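Local coordinates for ofchtiv-allosamidin (Ostrinia furnacalis, PDB 6JMB), which probably hydrolyses the beta-1,4 linkages of chitin, as a group IV insect chitinase of glycoside hydrolase family 18, and binds the inhibitor allosamidin in its active-site pocket, at residues Ile5-Tyr10 / Gly341-Ser346; Ile41-Glu46 / Val80-Trp85; Gly120-Trp125 / Thr162-Ala167; Ile188-Tyr193 / Glu241-Gly246. All coordinates share one frame; numbering follows the deposited sequence. Where two conformers were deposited one is given.

Contact 1: Ile5-Tyr10 / Gly341-Ser346; sequences IVVCYY and GIMLWS. With AMI (allosamizoline), chain C; NAA (2-acetamido-2-deoxy-beta-D-allopyranose), chain B.
Val-7 takes two of the four backbone hydrogen bonds here: its N donates to Ile-342 O at 2.8 Å and its O accepts from Leu-344 N at 2.9 Å. Ile-342 N to Ile-5 O and Tyr-9 N to Leu-344 O complete the parallel pairing, whose short axes diverge by only 10°. Trp-345 NE1 gives its N-H in the indole plane to O7 of the NAA sugar, 2.9 Å away. The Trp-345 side chain has CG anti to the backbone N (chi1 -175°), which lays the indole under the inhibitor: C5 of AMI sits over one face. Ser-346, reached through a cis peptide, puts CB over the opposite face. Tyr-9 CB touches Trp-345 CE3 at 3.4 Å, while the phenol ring offers one face to the AMI methyl C9 and its hydroxyl bonds to Asp-122. Met-343, modelled in two conformers, brings SD to the edge of the Tyr-9 ring in one of them. On the outer face Leu-344 CD2 lies 3.6 Å from Cys-8 SG, which is in a disulfide with Cys-33, and 3.9 Å from Val-6 CG1; helix 362-373 covers this side. Pairing of the first and last strands closes the TIM barrel, and the tryptophan beneath the sugar site is typical of family 18 chitinases.

Contact 2: Ile41-Glu46 / Val80-Trp85; sequences IGINAE and VAVGGW. With NAA (2-acetamido-2-deoxy-beta-D-allopyranose), chain B; AMI (allosamizoline), chain C.
Ile-41 and Val-82 face each other in a short parallel pairing between two neighbouring barrel strands, 35-43 and 77-83, near the end where both give way to loops. Ile-41 makes both backbone bonds: its N donates to Ala-81 O at 2.8 Å, and its O accepts from Gly-83 N at 3.0 Å. The strand axes already differ by 40°, and past Ile-43 the chains part. Outward from the sheet, Ile-41 straddles its partner strand. CG1, between the backbone N and the carbonyl carbon (chi1 63°), lies 3.7 Å from Val-82 CB, while CG2 meets Val-80 CG2 at 3.6 Å. Val-82 CG2 in turn touches Ile-43 CG2 at 3.7 Å. This is the apolar shell between strands and helices of a TIM barrel, with Met-112, Phe-105 and Ile-113 of helix 99-116 packed over it. The other face belongs to the barrel interior, where Ala-81 lies against Asp-122. Gly-83 and Gly-84 have positive phi values that carry the chain over the strand end into the pocket. There Trp-85 points its backbone N-H almost straight at AMI O3 (2.9 Å, 175°), and its indole makes a cation-pi contact with Arg-131.

Contact 3: Gly120-Trp125 / Thr162-Ala167; sequences GLDVDW and TVAVSA. With AMI (allosamizoline), chain C.
Asp-122 and Thr-162 hold the tight end of this contact: Thr-162 OG1 donates to Asp-122 OD1 at 2.7 Å, approaching on the anti side and 27° out of the carboxylate plane. The other carboxylate oxygen, OD2, is hydrogen-bonded to the Tyr-9 hydroxyl, so this buried group is gripped at both tips and kept from turning. An alanine in place of Asp-122 would probably leave the Thr-162 and Tyr-9 hydroxyls without the carboxylate that joins them, and the Tyr-9 ring less firmly set beside the inhibitor. Around this pair three backbone bonds lock the parallel strands, the shortest being Thr-162 N to Leu-121 O and Val-123 N to Thr-162 O, while Val-123 O takes Ala-164 N. Beyond Ala-164 the direct bonds stop and a water bridges the strands, donating to Trp-125 O at 2.7 Å and to Ala-164 O at 2.8 Å. On the pocket side Asp-124 OD2 comes within 2.8 Å of AMI N2, and Ala-164 CB packs on the methyl C8 at 3.5 Å. The first strand holds most of the DGxDxDxE signature of family 18, which runs on to Glu-126. Helix 138-154 of this beta-alpha-beta unit lies outside, Phe-143 and Leu-147 against Val-163; the pair itself lies between strands 77-83 and 187-190.

Contact 4: Ile188-Tyr193 / Glu241-Gly246; sequences IGVMTY and EKLVMG. With AMI (allosamizoline), chain C.
Ile-188 to Val-190 run parallel to Leu-243 to Gly-246 at 28°, joined by four backbone hydrogen bonds, from Ile-188 N to Lys-242 O (2.7 Å) at one end to Gly-246 N to Val-190 O at the other. Outside the sheet Val-190 CG2 meets Leu-243 CD2 at 3.8 Å, against helix 226-235. Past Val-190 the chain bends through two inverse gamma turns. Thr-192 is thereby turned to the partner strand, where OG1 donates to Gly-246 O at 2.6 Å, and a water bridges that same oxygen to Thr-192 O. Tyr-193 lays its CD2-CE2 edge against Gly-246, CE2 being 3.8 Å from Gly-246 C; a CB on that glycine would strike both CE2 and Val-190 O. Tyr-193 OH lies 3.1 Å from the AMI methyl C9 and makes a weak bond to O7. An alanine in place of Tyr-193 would probably open a gap between Gly-246 and the inhibitor and lose that weak bond. Met-191, with its chain bent at chi3 (-77°), brings SD to 3.4 Å from AMI C7. Met-191 to Tyr-193, followed by the inhibitor-binding Asp-194, form the MxYD motif found at the end of the sixth barrel strand in family 18.

Overall arrangement
The four contacts between them sample all eight parallel strands of the TIM barrel, and contact 1 closes the ring by pairing the last strand with the first. Contacts 1 and 4 are neighbours, their centres 9 Å apart, with strand 341-345 bonded to strand 243-256 through Met-343 N to Met-245 O (2.9 Å). Contact 3 joins contact 4 by Val-163 O to Gly-189 N, and contact 2 by Gly-84 N to Asp-124 O, both 2.8 Å. Contacts 2 and 4 lie farthest apart, about 20 Å between centres, without touching. All four nevertheless reach the same allosamizoline group at the strand C-terminal ends, and contacts 1 and 2 also touch the adjoining sugar.

Contact 1: Ile5-Tyr10 / Gly341-Ser346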
# COMPACT_ATOMS: atom_id res chain seq x y z
N ILE A 5 9.32 -0.21 -12.36
CA ILE A 5 7.94 0.24 -12.39
C ILE A 5 7.61 1.03 -11.12
O ILE A 5 8.26 0.90 -10.08
CB ILE A 5 6.92 -0.91 -12.61
CG1 ILE A 5 6.95 -1.91 -11.45
CG2 ILE A 5 7.18 -1.60 -13.95
CD1 ILE A 5 5.91 -3.01 -11.58
N VAL A 6 6.59 1.87 -11.25
CA VAL A 6 6.07 2.67 -10.14
C VAL A 6 4.58 2.40 -10.10
O VAL A 6 3.84 2.79 -11.01
CB VAL A 6 6.36 4.17 -10.33
CG1 VAL A 6 5.76 4.96 -9.20
CG2 VAL A 6 7.86 4.41 -10.41
N VAL A 7 4.13 1.71 -9.06
CA VAL A 7 2.74 1.27 -8.93
C VAL A 7 2.04 2.21 -7.96
O VAL A 7 2.31 2.18 -6.75
CB VAL A 7 2.66 -0.19 -8.46
CG1 VAL A 7 1.21 -0.65 -8.33
CG2 VAL A 7 3.43 -1.10 -9.42
N CYS A 8 1.16 3.06 -8.48
CA CYS A 8 0.49 4.08 -7.68
C CYS A 8 -0.93 3.63 -7.36
O CYS A 8 -1.75 3.49 -8.27
CB CYS A 8 0.37 5.38 -8.47
SG CYS A 8 1.94 6.16 -8.91
N TYR A 9 -1.23 3.47 -6.08
CA TYR A 9 -2.61 3.24 -5.66
C TYR A 9 -3.32 4.56 -5.41
O TYR A 9 -2.72 5.51 -4.87
CB TYR A 9 -2.65 2.41 -4.37
CG TYR A 9 -2.42 0.94 -4.59
CD1 TYR A 9 -1.14 0.42 -4.64
CD2 TYR A 9 -3.50 0.08 -4.73
CE1 TYR A 9 -0.95 -0.93 -4.83
CE2 TYR A 9 -3.31 -1.28 -4.92
CZ TYR A 9 -2.03 -1.78 -4.95
OH TYR A 9 -1.81 -3.13 -5.12
N TYR A 10 -4.59 4.62 -5.78
CA TYR A 10 -5.43 5.79 -5.55
C TYR A 10 -6.61 5.36 -4.67
O TYR A 10 -7.45 4.55 -5.10
CB TYR A 10 -5.92 6.36 -6.87
CG TYR A 10 -6.91 7.50 -6.77
CD1 TYR A 10 -6.88 8.41 -5.71
CD2 TYR A 10 -7.89 7.66 -7.73
CE1 TYR A 10 -7.80 9.46 -5.63
CE2 TYR A 10 -8.80 8.70 -7.66
CZ TYR A 10 -8.76 9.59 -6.62
OH TYR A 10 -9.68 10.61 -6.56
N GLY A 341 10.48 -2.64 -8.65
CA GLY A 341 10.10 -1.25 -8.57
C GLY A 341 9.53 -0.92 -7.21
O GLY A 341 9.80 -1.61 -6.22
N ILE A 342 8.74 0.15 -7.20
CA ILE A 342 8.19 0.73 -5.98
C ILE A 342 6.68 0.80 -6.12
O ILE A 342 6.16 1.20 -7.17
CB ILE A 342 8.77 2.13 -5.72
CG1 ILE A 342 10.28 2.06 -5.51
CG2 ILE A 342 8.10 2.81 -4.52
CD1 ILE A 342 10.70 1.28 -4.29
N MET A 343 5.98 0.39 -5.07
CA MET A 343 4.54 0.53 -4.96
C MET A 343 4.27 1.54 -3.85
O MET A 343 5.01 1.60 -2.87
CB MET A 343 3.93 -0.83 -4.57
CG MET A 343 2.45 -0.82 -4.28
SD MET A 343 1.83 -2.47 -3.83
CE MET A 343 2.35 -2.62 -2.13
N LEU A 344 3.23 2.36 -4.01
CA LEU A 344 2.93 3.36 -3.00
C LEU A 344 1.46 3.33 -2.60
O LEU A 344 0.57 3.28 -3.45
CB LEU A 344 3.32 4.77 -3.46
CG LEU A 344 2.63 5.22 -4.74
CD1 LEU A 344 2.15 6.66 -4.64
CD2 LEU A 344 3.58 5.07 -5.93
N TRP A 345 1.22 3.38 -1.30
CA TRP A 345 -0.10 3.68 -0.76
C TRP A 345 0.04 5.01 -0.03
O TRP A 345 0.72 5.08 1.00
CB TRP A 345 -0.55 2.61 0.24
CG TRP A 345 -1.95 2.91 0.66
CD1 TRP A 345 -2.35 3.72 1.70
CD2 TRP A 345 -3.14 2.49 -0.00
NE1 TRP A 345 -3.72 3.80 1.73
CE2 TRP A 345 -4.23 3.06 0.69
CE3 TRP A 345 -3.40 1.68 -1.11
CZ2 TRP A 345 -5.56 2.84 0.31
CZ3 TRP A 345 -4.72 1.46 -1.49
CH2 TRP A 345 -5.77 2.03 -0.77
N SER A 346 -0.57 6.08 -0.56
CA SER A 346 -1.33 6.15 -1.80
C SER A 346 -1.16 7.58 -2.31
O SER A 346 -0.75 8.48 -1.56
CB SER A 346 -2.81 5.85 -1.55
OG SER A 346 -3.29 6.58 -0.43
C1 AMI C . -3.18 -1.00 2.53
C2 AMI C . -4.54 -1.72 2.16
C3 AMI C . -5.53 -0.67 2.28
C4 AMI C . -4.98 0.28 3.42
C5 AMI C . -3.59 0.42 3.00
C6 AMI C . -2.66 0.95 4.15
C7 AMI C . -3.19 -1.66 0.41
C8 AMI C . -3.47 -2.75 -1.87
C9 AMI C . -1.39 -1.34 -1.38
N2 AMI C . -4.39 -2.16 0.94
N7 AMI C . -2.69 -1.92 -0.95
O3 AMI C . -6.82 -1.22 2.56
O4 AMI C . -5.56 1.58 3.45
O6 AMI C . -2.81 0.12 5.28
O7 AMI C . -2.47 -0.89 1.27
C1 NAA B . -6.75 1.66 4.16
C2 NAA B . -7.01 3.10 4.55
C3 NAA B . -8.35 3.29 5.16
C4 NAA B . -9.44 2.78 4.24
C5 NAA B . -9.16 1.32 3.90
C6 NAA B . -10.16 0.74 2.95
C7 NAA B . -4.89 4.43 5.09
C8 NAA B . -3.75 4.72 6.07
N2 NAA B . -5.90 3.43 5.51
O3 NAA B . -8.36 2.58 6.43
O4 NAA B . -10.75 2.84 4.85
O5 NAA B . -7.85 1.23 3.26
O6 NAA B . -9.84 -0.63 2.78
O7 NAA B . -4.98 4.98 4.06

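Contact 2: Ile41-Glu46 / Val80-Trp85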
# COMPACT_ATOMS: atom_id res chain seq x y z
N ILE A 41 -12.73 -2.02 -5.54
CA ILE A 41 -13.97 -2.74 -5.73
C ILE A 41 -14.04 -3.87 -4.71
O ILE A 41 -13.08 -4.15 -3.99
CB ILE A 41 -14.14 -3.28 -7.18
CG1 ILE A 41 -13.05 -4.30 -7.52
CG2 ILE A 41 -14.17 -2.12 -8.17
CD1 ILE A 41 -13.30 -5.03 -8.84
N GLY A 42 -15.19 -4.53 -4.63
CA GLY A 42 -15.39 -5.60 -3.68
C GLY A 42 -16.07 -6.81 -4.29
O GLY A 42 -16.21 -6.90 -5.51
N ILE A 43 -16.48 -7.75 -3.44
CA ILE A 43 -17.20 -8.93 -3.87
C ILE A 43 -18.28 -9.25 -2.85
O ILE A 43 -18.26 -8.76 -1.72
CB ILE A 43 -16.30 -10.18 -4.05
CG1 ILE A 43 -15.80 -10.68 -2.69
CG2 ILE A 43 -15.14 -9.89 -4.98
CD1 ILE A 43 -15.17 -12.06 -2.74
N ASN A 44 -19.22 -10.09 -3.26
CA ASN A 44 -20.02 -10.82 -2.29
C ASN A 44 -19.46 -12.23 -2.14
O ASN A 44 -18.55 -12.64 -2.87
CB ASN A 44 -21.52 -10.77 -2.64
CG ASN A 44 -21.87 -11.52 -3.92
OD1 ASN A 44 -21.15 -12.40 -4.37
ND2 ASN A 44 -23.02 -11.17 -4.50
N ALA A 45 -19.99 -12.98 -1.17
CA ALA A 45 -19.43 -14.31 -0.91
C ALA A 45 -19.63 -15.26 -2.08
O ALA A 45 -18.88 -16.24 -2.21
CB ALA A 45 -20.04 -14.90 0.36
N GLU A 46 -20.61 -15.00 -2.94
CA GLU A 46 -20.84 -15.81 -4.13
C GLU A 46 -19.93 -15.42 -5.29
O GLU A 46 -20.08 -15.97 -6.39
CB GLU A 46 -22.32 -15.71 -4.54
CG GLU A 46 -23.31 -16.19 -3.46
CD GLU A 46 -23.46 -15.23 -2.28
OE1 GLU A 46 -23.39 -13.99 -2.48
OE2 GLU A 46 -23.64 -15.71 -1.14
N VAL A 80 -7.68 -2.22 -11.60
CA VAL A 80 -8.67 -2.07 -10.54
C VAL A 80 -8.30 -3.05 -9.43
O VAL A 80 -7.91 -4.20 -9.70
CB VAL A 80 -10.10 -2.27 -11.07
CG1 VAL A 80 -10.36 -3.72 -11.54
CG2 VAL A 80 -11.13 -1.83 -10.04
N ALA A 81 -8.36 -2.59 -8.19
CA ALA A 81 -8.00 -3.40 -7.03
C ALA A 81 -9.26 -3.88 -6.31
O ALA A 81 -10.14 -3.07 -5.99
CB ALA A 81 -7.12 -2.62 -6.05
N VAL A 82 -9.34 -5.18 -6.06
CA VAL A 82 -10.44 -5.77 -5.31
C VAL A 82 -9.96 -6.09 -3.90
O VAL A 82 -8.86 -6.63 -3.72
CB VAL A 82 -11.00 -7.02 -6.02
CG1 VAL A 82 -9.95 -8.14 -6.12
CG2 VAL A 82 -12.27 -7.51 -5.33
N GLY A 83 -10.77 -5.75 -2.91
CA GLY A 83 -10.45 -6.09 -1.54
C GLY A 83 -10.15 -4.88 -0.69
O GLY A 83 -10.94 -3.94 -0.64
N GLY A 84 -9.01 -4.91 -0.01
CA GLY A 84 -8.66 -3.86 0.91
C GLY A 84 -9.02 -4.22 2.34
O GLY A 84 -9.82 -5.12 2.61
N TRP A 85 -8.43 -3.47 3.28
CA TRP A 85 -8.63 -3.73 4.70
C TRP A 85 -10.11 -3.76 5.08
O TRP A 85 -10.58 -4.69 5.75
CB TRP A 85 -7.89 -2.66 5.51
CG TRP A 85 -8.07 -2.77 6.98
CD1 TRP A 85 -8.86 -1.99 7.77
CD2 TRP A 85 -7.45 -3.72 7.85
NE1 TRP A 85 -8.77 -2.39 9.08
CE2 TRP A 85 -7.91 -3.46 9.15
CE3 TRP A 85 -6.55 -4.77 7.65
CZ2 TRP A 85 -7.50 -4.21 10.25
CZ3 TRP A 85 -6.14 -5.51 8.74
CH2 TRP A 85 -6.62 -5.22 10.03
C1 NAA B . -6.75 1.66 4.16
C2 NAA B . -7.01 3.10 4.55
C3 NAA B . -8.35 3.29 5.16
C4 NAA B . -9.44 2.78 4.24
C5 NAA B . -9.16 1.32 3.90
C6 NAA B . -10.16 0.74 2.95
C7 NAA B . -4.89 4.43 5.09
C8 NAA B . -3.75 4.72 6.07
N2 NAA B . -5.90 3.43 5.51
O3 NAA B . -8.36 2.58 6.43
O4 NAA B . -10.75 2.84 4.85
O5 NAA B . -7.85 1.23 3.26
O6 NAA B . -9.84 -0.63 2.78
O7 NAA B . -4.98 4.98 4.06
C1 AMI C . -3.18 -1.00 2.53
C2 AMI C . -4.54 -1.72 2.16
C3 AMI C . -5.53 -0.67 2.28
C4 AMI C . -4.98 0.28 3.42
C5 AMI C . -3.59 0.42 3.00
C6 AMI C . -2.66 0.95 4.15
C7 AMI C . -3.19 -1.66 0.41
C8 AMI C . -3.47 -2.75 -1.87
C9 AMI C . -1.39 -1.34 -1.38
N2 AMI C . -4.39 -2.16 0.94
N7 AMI C . -2.69 -1.92 -0.95
O3 AMI C . -6.82 -1.22 2.56
O4 AMI C . -5.56 1.58 3.45
O6 AMI C . -2.81 0.12 5.28
O7 AMI C . -2.47 -0.89 1.27

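Contact 3: Gly120-Trp125 / Thr162-Ala167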
# COMPACT_ATOMS: atom_id res chain seq x y z
N GLY A 120 -6.23 -4.65 -16.11
CA GLY A 120 -6.03 -5.83 -15.30
C GLY A 120 -6.59 -5.65 -13.90
O GLY A 120 -7.24 -4.65 -13.60
N LEU A 121 -6.31 -6.65 -13.07
CA LEU A 121 -6.87 -6.77 -11.73
C LEU A 121 -5.74 -6.90 -10.72
O LEU A 121 -4.80 -7.67 -10.93
CB LEU A 121 -7.75 -8.02 -11.64
CG LEU A 121 -8.38 -8.33 -10.28
CD1 LEU A 121 -9.44 -7.30 -9.93
CD2 LEU A 121 -8.96 -9.73 -10.25
N ASP A 122 -5.86 -6.17 -9.62
CA ASP A 122 -5.00 -6.34 -8.46
C ASP A 122 -5.84 -6.95 -7.35
O ASP A 122 -6.93 -6.45 -7.05
CB ASP A 122 -4.46 -4.98 -8.01
CG ASP A 122 -3.54 -5.08 -6.81
OD1 ASP A 122 -2.59 -5.89 -6.85
OD2 ASP A 122 -3.77 -4.34 -5.83
N VAL A 123 -5.36 -8.04 -6.76
CA VAL A 123 -6.09 -8.73 -5.70
C VAL A 123 -5.47 -8.37 -4.36
O VAL A 123 -4.28 -8.64 -4.13
CB VAL A 123 -6.12 -10.25 -5.92
CG1 VAL A 123 -6.96 -10.92 -4.84
CG2 VAL A 123 -6.66 -10.58 -7.30
N ASP A 124 -6.26 -7.75 -3.49
CA ASP A 124 -5.84 -7.32 -2.16
C ASP A 124 -6.76 -7.93 -1.10
O ASP A 124 -7.45 -7.22 -0.37
CB ASP A 124 -5.86 -5.78 -2.10
CG ASP A 124 -5.43 -5.23 -0.75
OD1 ASP A 124 -4.69 -5.91 -0.02
OD2 ASP A 124 -5.85 -4.10 -0.43
N TRP A 125 -6.79 -9.26 -1.03
CA TRP A 125 -7.55 -9.96 -0.01
C TRP A 125 -6.78 -9.87 1.31
O TRP A 125 -5.65 -10.35 1.40
CB TRP A 125 -7.72 -11.41 -0.46
CG TRP A 125 -8.27 -12.41 0.53
CD1 TRP A 125 -8.71 -12.20 1.81
CD2 TRP A 125 -8.44 -13.81 0.27
NE1 TRP A 125 -9.15 -13.39 2.37
CE2 TRP A 125 -8.98 -14.39 1.44
CE3 TRP A 125 -8.19 -14.62 -0.83
CZ2 TRP A 125 -9.28 -15.75 1.53
CZ3 TRP A 125 -8.49 -15.98 -0.75
CH2 TRP A 125 -9.01 -16.53 0.44
N THR A 162 -2.16 -8.84 -10.68
CA THR A 162 -1.20 -8.54 -9.62
C THR A 162 -1.84 -8.81 -8.27
O THR A 162 -3.06 -9.01 -8.17
CB THR A 162 -0.73 -7.08 -9.70
OG1 THR A 162 -1.83 -6.21 -9.41
CG2 THR A 162 -0.19 -6.77 -11.08
N VAL A 163 -1.01 -8.84 -7.23
CA VAL A 163 -1.50 -8.96 -5.86
C VAL A 163 -0.80 -7.94 -4.98
O VAL A 163 0.28 -7.44 -5.30
CB VAL A 163 -1.30 -10.38 -5.27
CG1 VAL A 163 -2.16 -11.40 -6.02
CG2 VAL A 163 0.19 -10.76 -5.29
N ALA A 164 -1.45 -7.62 -3.87
CA ALA A 164 -0.84 -6.91 -2.75
C ALA A 164 -0.85 -7.87 -1.57
O ALA A 164 -1.87 -8.52 -1.31
CB ALA A 164 -1.65 -5.67 -2.39
N VAL A 165 0.28 -7.99 -0.88
CA VAL A 165 0.47 -9.00 0.15
C VAL A 165 1.03 -8.40 1.42
O VAL A 165 1.73 -7.38 1.41
CB VAL A 165 1.38 -10.15 -0.33
CG1 VAL A 165 0.77 -10.87 -1.53
CG2 VAL A 165 2.77 -9.62 -0.66
N SER A 166 0.75 -9.07 2.54
CA SER A 166 1.38 -8.71 3.80
C SER A 166 2.89 -8.97 3.73
O SER A 166 3.36 -9.81 2.95
CB SER A 166 0.77 -9.50 4.96
OG SER A 166 0.91 -10.89 4.74
N ALA A 167 3.64 -8.23 4.54
CA ALA A 167 5.07 -8.07 4.31
C ALA A 167 5.94 -9.04 5.12
O ALA A 167 6.71 -9.81 4.54
CB ALA A 167 5.49 -6.63 4.57
C1 AMI C . -3.18 -1.00 2.53
C2 AMI C . -4.54 -1.72 2.16
C3 AMI C . -5.53 -0.67 2.28
C4 AMI C . -4.98 0.28 3.42
C5 AMI C . -3.59 0.42 3.00
C6 AMI C . -2.66 0.95 4.15
C7 AMI C . -3.19 -1.66 0.41
C8 AMI C . -3.47 -2.75 -1.87
C9 AMI C . -1.39 -1.34 -1.38
N2 AMI C . -4.39 -2.16 0.94
N7 AMI C . -2.69 -1.92 -0.95
O3 AMI C . -6.82 -1.22 2.56
O4 AMI C . -5.56 1.58 3.45
O6 AMI C . -2.81 0.12 5.28
O7 AMI C . -2.47 -0.89 1.27
O HOH W 1 -3.18 -10.47 0.26

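Contact 4: Ile188-Tyr193 / Glu241-Gly246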
# COMPACT_ATOMS: atom_id res chain seq x y z
N ILE A 188 4.24 -8.91 -7.51
CA ILE A 188 3.73 -8.93 -6.15
C ILE A 188 4.06 -7.58 -5.51
O ILE A 188 5.23 -7.21 -5.41
CB ILE A 188 4.36 -10.07 -5.34
CG1 ILE A 188 3.93 -11.42 -5.91
CG2 ILE A 188 3.96 -9.97 -3.89
CD1 ILE A 188 4.56 -12.60 -5.18
N GLY A 189 3.02 -6.86 -5.09
CA GLY A 189 3.23 -5.63 -4.34
C GLY A 189 3.30 -5.94 -2.86
O GLY A 189 2.28 -6.22 -2.24
N VAL A 190 4.50 -5.92 -2.29
CA VAL A 190 4.66 -6.26 -0.88
C VAL A 190 4.38 -5.01 -0.05
O VAL A 190 4.99 -3.95 -0.27
CB VAL A 190 6.07 -6.81 -0.60
CG1 VAL A 190 6.17 -7.28 0.84
CG2 VAL A 190 6.39 -7.96 -1.55
N MET A 191 3.45 -5.12 0.89
CA MET A 191 2.99 -3.96 1.66
C MET A 191 3.92 -3.71 2.85
O MET A 191 3.60 -3.96 4.01
CB MET A 191 1.54 -4.14 2.10
CG MET A 191 0.56 -4.13 0.93
SD MET A 191 -1.16 -4.12 1.46
CE MET A 191 -1.38 -5.83 1.93
N THR A 192 5.11 -3.20 2.52
CA THR A 192 6.18 -2.95 3.48
C THR A 192 5.96 -1.64 4.25
O THR A 192 6.73 -0.68 4.18
CB THR A 192 7.55 -3.02 2.79
OG1 THR A 192 7.45 -2.49 1.46
CG2 THR A 192 8.03 -4.47 2.72
N TYR A 193 4.86 -1.62 4.99
CA TYR A 193 4.47 -0.52 5.87
C TYR A 193 3.44 -1.08 6.83
O TYR A 193 3.17 -2.28 6.83
CB TYR A 193 3.98 0.70 5.08
CG TYR A 193 3.15 0.36 3.86
CD1 TYR A 193 1.86 -0.15 3.98
CD2 TYR A 193 3.67 0.52 2.58
CE1 TYR A 193 1.11 -0.47 2.86
CE2 TYR A 193 2.92 0.22 1.46
CZ TYR A 193 1.65 -0.29 1.61
OH TYR A 193 0.90 -0.60 0.50
N GLU A 241 12.48 -9.67 -10.04
CA GLU A 241 11.75 -9.02 -11.12
C GLU A 241 10.24 -9.07 -10.92
O GLU A 241 9.52 -8.47 -11.72
CB GLU A 241 12.15 -9.63 -12.46
CG GLU A 241 11.69 -11.06 -12.64
CD GLU A 241 12.77 -12.08 -12.30
OE1 GLU A 241 13.70 -11.76 -11.52
OE2 GLU A 241 12.67 -13.22 -12.81
N LYS A 242 9.76 -9.73 -9.87
CA LYS A 242 8.35 -9.70 -9.52
C LYS A 242 8.08 -9.09 -8.16
O LYS A 242 6.92 -9.05 -7.73
CB LYS A 242 7.73 -11.10 -9.59
CG LYS A 242 7.54 -11.61 -11.01
CD LYS A 242 6.68 -12.86 -11.05
CE LYS A 242 6.41 -13.27 -12.48
NZ LYS A 242 5.52 -14.46 -12.52
N LEU A 243 9.10 -8.60 -7.47
CA LEU A 243 8.94 -8.04 -6.13
C LEU A 243 8.93 -6.52 -6.25
O LEU A 243 9.94 -5.90 -6.59
CB LEU A 243 10.07 -8.49 -5.21
CG LEU A 243 9.80 -8.42 -3.70
CD1 LEU A 243 10.89 -9.16 -2.94
CD2 LEU A 243 9.70 -7.00 -3.16
N VAL A 244 7.78 -5.92 -5.97
CA VAL A 244 7.61 -4.48 -6.00
C VAL A 244 7.44 -4.02 -4.56
O VAL A 244 6.54 -4.49 -3.85
CB VAL A 244 6.41 -4.07 -6.87
CG1 VAL A 244 6.28 -2.56 -6.92
CG2 VAL A 244 6.55 -4.65 -8.27
N MET A 245 8.33 -3.15 -4.11
CA MET A 245 8.44 -2.82 -2.70
C MET A 245 7.52 -1.66 -2.34
O MET A 245 7.63 -0.57 -2.91
CB MET A 245 9.88 -2.47 -2.35
CG MET A 245 10.14 -2.42 -0.86
SD MET A 245 11.79 -1.84 -0.47
CE MET A 245 11.52 -0.07 -0.45
N GLY A 246 6.62 -1.89 -1.39
CA GLY A 246 5.70 -0.85 -0.98
C GLY A 246 6.36 0.22 -0.13
O GLY A 246 7.27 -0.05 0.65
C1 AMI C . -3.18 -1.00 2.53
C2 AMI C . -4.54 -1.72 2.16
C3 AMI C . -5.53 -0.67 2.28
C4 AMI C . -4.98 0.28 3.42
C5 AMI C . -3.59 0.42 3.00
C6 AMI C . -2.66 0.95 4.15
C7 AMI C . -3.19 -1.66 0.41
C8 AMI C . -3.47 -2.75 -1.87
C9 AMI C . -1.39 -1.34 -1.38
N2 AMI C . -4.39 -2.16 0.94
N7 AMI C . -2.69 -1.92 -0.95
O3 AMI C . -6.82 -1.22 2.56
O4 AMI C . -5.56 1.58 3.45
O6 AMI C . -2.81 0.12 5.28
O7 AMI C . -2.47 -0.89 1.27
O HOH W 2 8.58 1.00 2.86